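Local coordinates for MetRS related protein (Pyrococcus horikoshii, PDB 2CWP), which probably binds tRNA through a domain of the OB fold like that of methionyl-tRNA synthetase, at residues E59-G63 / K64-F68; V39-N43 / E44-I48. All coordinates share one frame; numbering follows the deposited sequence.

Contact 1. Residues E59-G63 / K64-F68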
# COMPACT_ATOMS: atom_id res chain seq x y z
N GLU A 59 -12.43 -2.95 -6.03
CA GLU A 59 -12.33 -2.77 -7.46
C GLU A 59 -11.69 -1.44 -7.88
O GLU A 59 -11.32 -1.25 -9.04
CB GLU A 59 -13.70 -2.95 -8.15
CG GLU A 59 -14.77 -1.91 -7.85
CD GLU A 59 -15.61 -2.22 -6.60
OE1 GLU A 59 -16.63 -1.52 -6.40
OE2 GLU A 59 -15.26 -3.15 -5.83
N GLU A 60 -11.56 -0.51 -6.94
CA GLU A 60 -10.93 0.76 -7.28
C GLU A 60 -9.39 0.66 -7.18
O GLU A 60 -8.68 1.59 -7.57
CB GLU A 60 -11.47 1.87 -6.38
CG GLU A 60 -12.77 2.47 -6.92
CD GLU A 60 -13.44 3.42 -5.95
OE1 GLU A 60 -12.73 4.01 -5.11
OE2 GLU A 60 -14.68 3.59 -6.04
N LEU A 61 -8.89 -0.47 -6.68
CA LEU A 61 -7.44 -0.66 -6.54
C LEU A 61 -6.88 -1.64 -7.58
O LEU A 61 -5.79 -1.45 -8.09
CB LEU A 61 -7.11 -1.17 -5.14
CG LEU A 61 -7.48 -0.23 -3.99
CD1 LEU A 61 -8.21 -1.00 -2.91
CD2 LEU A 61 -6.24 0.42 -3.44
N GLU A 62 -7.65 -2.68 -7.88
CA GLU A 62 -7.23 -3.68 -8.85
C GLU A 62 -6.88 -3.08 -10.19
O GLU A 62 -7.62 -2.29 -10.74
CB GLU A 62 -8.34 -4.70 -9.08
CG GLU A 62 -8.42 -5.75 -8.01
CD GLU A 62 -8.88 -7.09 -8.56
OE1 GLU A 62 -9.08 -8.00 -7.75
OE2 GLU A 62 -9.04 -7.22 -9.79
N GLY A 63 -5.73 -3.50 -10.71
CA GLY A 63 -5.28 -3.02 -11.99
C GLY A 63 -4.45 -1.75 -11.94
O GLY A 63 -3.85 -1.38 -12.94
N LYS A 64 -4.41 -1.09 -10.79
CA LYS A 64 -3.64 0.16 -10.70
C LYS A 64 -2.30 0.03 -9.96
O LYS A 64 -2.06 -0.95 -9.25
CB LYS A 64 -4.45 1.24 -9.98
CG LYS A 64 -5.91 1.33 -10.36
CD LYS A 64 -6.13 1.69 -11.81
CE LYS A 64 -7.17 2.79 -11.93
NZ LYS A 64 -8.36 2.53 -11.07
N LYS A 65 -1.44 1.03 -10.15
CA LYS A 65 -0.15 1.10 -9.49
C LYS A 65 -0.25 2.12 -8.36
O LYS A 65 -0.91 3.16 -8.51
CB LYS A 65 0.94 1.55 -10.47
CG LYS A 65 1.18 0.56 -11.60
CD LYS A 65 2.33 0.99 -12.48
CE LYS A 65 2.47 0.02 -13.64
NZ LYS A 65 3.57 0.41 -14.56
N PHE A 66 0.42 1.83 -7.24
CA PHE A 66 0.43 2.72 -6.08
C PHE A 66 1.79 2.66 -5.39
O PHE A 66 2.64 1.81 -5.71
CB PHE A 66 -0.62 2.32 -5.05
CG PHE A 66 -2.02 2.32 -5.57
CD1 PHE A 66 -2.60 1.15 -6.04
CD2 PHE A 66 -2.75 3.50 -5.62
CE1 PHE A 66 -3.90 1.15 -6.56
CE2 PHE A 66 -4.05 3.52 -6.14
CZ PHE A 66 -4.62 2.34 -6.61
N ILE A 67 1.98 3.55 -4.42
CA ILE A 67 3.20 3.61 -3.64
C ILE A 67 3.00 2.69 -2.44
O ILE A 67 1.96 2.71 -1.80
CB ILE A 67 3.43 4.99 -3.10
CG1 ILE A 67 3.43 6.00 -4.25
CG2 ILE A 67 4.71 5.00 -2.28
CD1 ILE A 67 3.31 7.45 -3.77
N PHE A 68 4.01 1.88 -2.14
CA PHE A 68 3.94 0.96 -1.00
C PHE A 68 5.25 1.01 -0.23
O PHE A 68 6.33 1.05 -0.85
CB PHE A 68 3.74 -0.49 -1.47
CG PHE A 68 2.44 -0.76 -2.19
CD1 PHE A 68 2.31 -0.53 -3.55
CD2 PHE A 68 1.36 -1.32 -1.49
CE1 PHE A 68 1.13 -0.85 -4.24
CE2 PHE A 68 0.17 -1.64 -2.16
CZ PHE A 68 0.06 -1.41 -3.53
O HOH W 1 -9.03 0.10 -10.27
O HOH W 2 -9.18 3.93 -8.25

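Contact 2. Residues V39-N43 / E44-I48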
# COMPACT_ATOMS: atom_id res chain seq x y z
N VAL A 39 0.32 -7.68 -4.62
CA VAL A 39 1.03 -6.65 -5.37
C VAL A 39 2.30 -7.12 -6.05
O VAL A 39 3.16 -7.75 -5.42
CB VAL A 39 1.34 -5.49 -4.42
CG1 VAL A 39 1.92 -4.30 -5.18
CG2 VAL A 39 0.07 -5.13 -3.67
N ASP A 40 2.41 -6.79 -7.33
CA ASP A 40 3.56 -7.14 -8.15
C ASP A 40 4.54 -5.98 -8.18
O ASP A 40 4.21 -4.92 -8.72
CB ASP A 40 3.08 -7.45 -9.58
CG ASP A 40 4.21 -7.82 -10.53
OD1 ASP A 40 5.15 -7.03 -10.71
OD2 ASP A 40 4.16 -8.92 -11.10
N PHE A 41 5.73 -6.16 -7.60
CA PHE A 41 6.78 -5.12 -7.61
C PHE A 41 7.87 -5.41 -8.64
O PHE A 41 8.99 -4.91 -8.54
CB PHE A 41 7.45 -4.99 -6.24
CG PHE A 41 6.54 -4.49 -5.17
CD1 PHE A 41 5.85 -5.37 -4.35
CD2 PHE A 41 6.35 -3.13 -4.99
CE1 PHE A 41 4.99 -4.90 -3.37
CE2 PHE A 41 5.49 -2.65 -4.02
CZ PHE A 41 4.81 -3.54 -3.20
N GLY A 42 7.54 -6.25 -9.63
CA GLY A 42 8.50 -6.59 -10.66
C GLY A 42 9.28 -7.86 -10.37
O GLY A 42 9.00 -8.91 -10.95
N ASN A 43 10.25 -7.75 -9.47
CA ASN A 43 11.11 -8.88 -9.09
C ASN A 43 10.45 -9.78 -8.06
O ASN A 43 10.88 -10.91 -7.82
CB ASN A 43 12.42 -8.35 -8.49
CG ASN A 43 12.19 -7.62 -7.18
OD1 ASN A 43 11.47 -6.61 -7.13
ND2 ASN A 43 12.80 -8.12 -6.10
N GLU A 44 9.41 -9.26 -7.42
CA GLU A 44 8.72 -10.03 -6.40
C GLU A 44 7.26 -9.64 -6.31
O GLU A 44 6.84 -8.61 -6.85
CB GLU A 44 9.37 -9.81 -5.04
CG GLU A 44 9.25 -8.39 -4.53
CD GLU A 44 9.79 -8.21 -3.12
OE1 GLU A 44 9.82 -7.05 -2.64
OE2 GLU A 44 10.19 -9.22 -2.50
N GLU A 45 6.51 -10.47 -5.62
CA GLU A 45 5.10 -10.26 -5.40
C GLU A 45 4.96 -10.22 -3.89
O GLU A 45 5.71 -10.88 -3.17
CB GLU A 45 4.31 -11.44 -5.97
CG GLU A 45 2.95 -11.05 -6.50
CD GLU A 45 2.12 -12.24 -6.92
OE1 GLU A 45 1.82 -13.09 -6.05
OE2 GLU A 45 1.77 -12.30 -8.12
N ARG A 46 4.01 -9.42 -3.40
CA ARG A 46 3.82 -9.33 -1.96
C ARG A 46 2.35 -9.22 -1.59
O ARG A 46 1.54 -8.74 -2.38
CB ARG A 46 4.59 -8.14 -1.40
CG ARG A 46 5.94 -7.98 -2.04
CD ARG A 46 6.84 -7.07 -1.24
NE ARG A 46 7.11 -7.63 0.08
CZ ARG A 46 8.05 -7.16 0.89
NH1 ARG A 46 8.78 -6.13 0.50
NH2 ARG A 46 8.24 -7.71 2.08
N THR A 47 2.02 -9.67 -0.39
CA THR A 47 0.66 -9.61 0.10
C THR A 47 0.61 -8.43 1.03
O THR A 47 1.37 -8.36 2.01
CB THR A 47 0.28 -10.89 0.85
OG1 THR A 47 0.33 -11.99 -0.06
CG2 THR A 47 -1.13 -10.78 1.45
N ILE A 48 -0.28 -7.49 0.73
CA ILE A 48 -0.41 -6.30 1.54
C ILE A 48 -1.84 -6.01 1.94
O ILE A 48 -2.74 -5.97 1.11
CB ILE A 48 0.17 -5.08 0.79
CG1 ILE A 48 1.69 -5.24 0.67
CG2 ILE A 48 -0.22 -3.77 1.50
CD1 ILE A 48 2.38 -4.18 -0.16

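Contact 1. Residues E59-G63 / K64-F68
With chi1 of -59°, the ring of Phe66 swings beside its own backbone N and reaches back to Leu61, while three successive bends along the chain of Lys64 fold its ammonium group round toward the carbonyls of the preceding 3-10 turn. On the way Lys64 CB and CG pass Leu61 O, and NZ goes on to two waters. Leu61 CD2 rests 4.0 Å from Phe66 CE1 and equally near CZ, the two side chains crossing at about a right angle. Leu61 O lies in the plane of the Phe66 ring, 3.6 Å from CE1, and so meets its edge. That same oxygen accepts the closing bond of a type II beta turn, Leu61 to Lys64, from Lys64 N at 3.1 Å; the donor is tilted out of the carbonyl plane by 31°. Gly63 holds the turn's third position with a positive phi of 89°, where a side chain would press on the carbonyl of Glu62. In the OB fold of this tRNA-binding domain, the turn leads the chain into strand 65-69, which pairs with strand 17-27, and Leu61 and Phe66 both continue inward onto Leu86 and Leu98. On the polar side, Lys64 NZ works through water. One molecule accepts from NZ at 2.6 Å and donates to Glu59 O and Glu62 O, tying three residues of the bend together. A second donates to Glu60 O and takes only a weak bond from NZ. The carboxylate of Glu62 turns elsewhere, its OE1 accepting from Ala25 N on strand 17-27.

Contact 2. Residues V39-N43 / E44-I48
Val39 and Arg46 are joined by two backbone bonds, Val39 N to Arg46 O at 2.8 Å and nearly straight (177°), and Arg46 N to Val39 O at the same length. Phe41 N then gives its hydrogen to Glu44 O, 2.8 Å away, closing the loop end. Asp40 and Glu45 form the intervening non-hydrogen-bonded pair, where Glu45 CA approaches Val39 O in a CA-H...O contact. Within the loop, Asp40 OD1 accepts from Gly42 N at 2.7 Å, the donor standing above the carboxylate plane; this is an Asx turn, and it holds the chain as it bends through Gly42. The carboxylate of Glu44 makes a salt bridge to Arg46 within 44-48, OE1 to NH1 at 3.4 Å, and NH1 also makes a weak bond to Val70 O. The aliphatic part of that arginine does the packing: CG sits 3.5 Å from Phe41 CE1, obliquely to the ring, whose plane makes an angle of 77° with the guanidinium. Phe41 CG lies beside its backbone N (chi1 -66°), which lays the ring back along the hairpin. Val39 CG1 lies over one face, offset toward the rim, and Ile48 CD1 comes in the ring plane to its edge, 3.9 Å from CZ. Through their backbone bonds and the connecting loop, strands 35-40 and 45-50 form an antiparallel beta hairpin with an Asx turn in its loop, its Val39, Phe41 and Ile48 side packing on strand 65-69 as part of the OB-fold sheet.

Neither contact is wholly buried: each has an apolar side turned into the domain and a polar side near the surface. They follow each other in the chain, strand 45-50 of contact 2 leading through the intervening loop to the turn of contact 1, and both reach the same curled sheet. In contact 2 regular backbone bonds pair two strands and a direct salt bridge lies within one of its segments, whereas contact 1 has a single turn bond across it and relies on waters between a lysine and main-chain carbonyls. Phe68 connects them: it meets the Phe41 ring edge-to-face, its CD2 comes close to Ile48 CD1 at 3.3 Å, and its CE1 lies 3.7 Å from Val39 CG1.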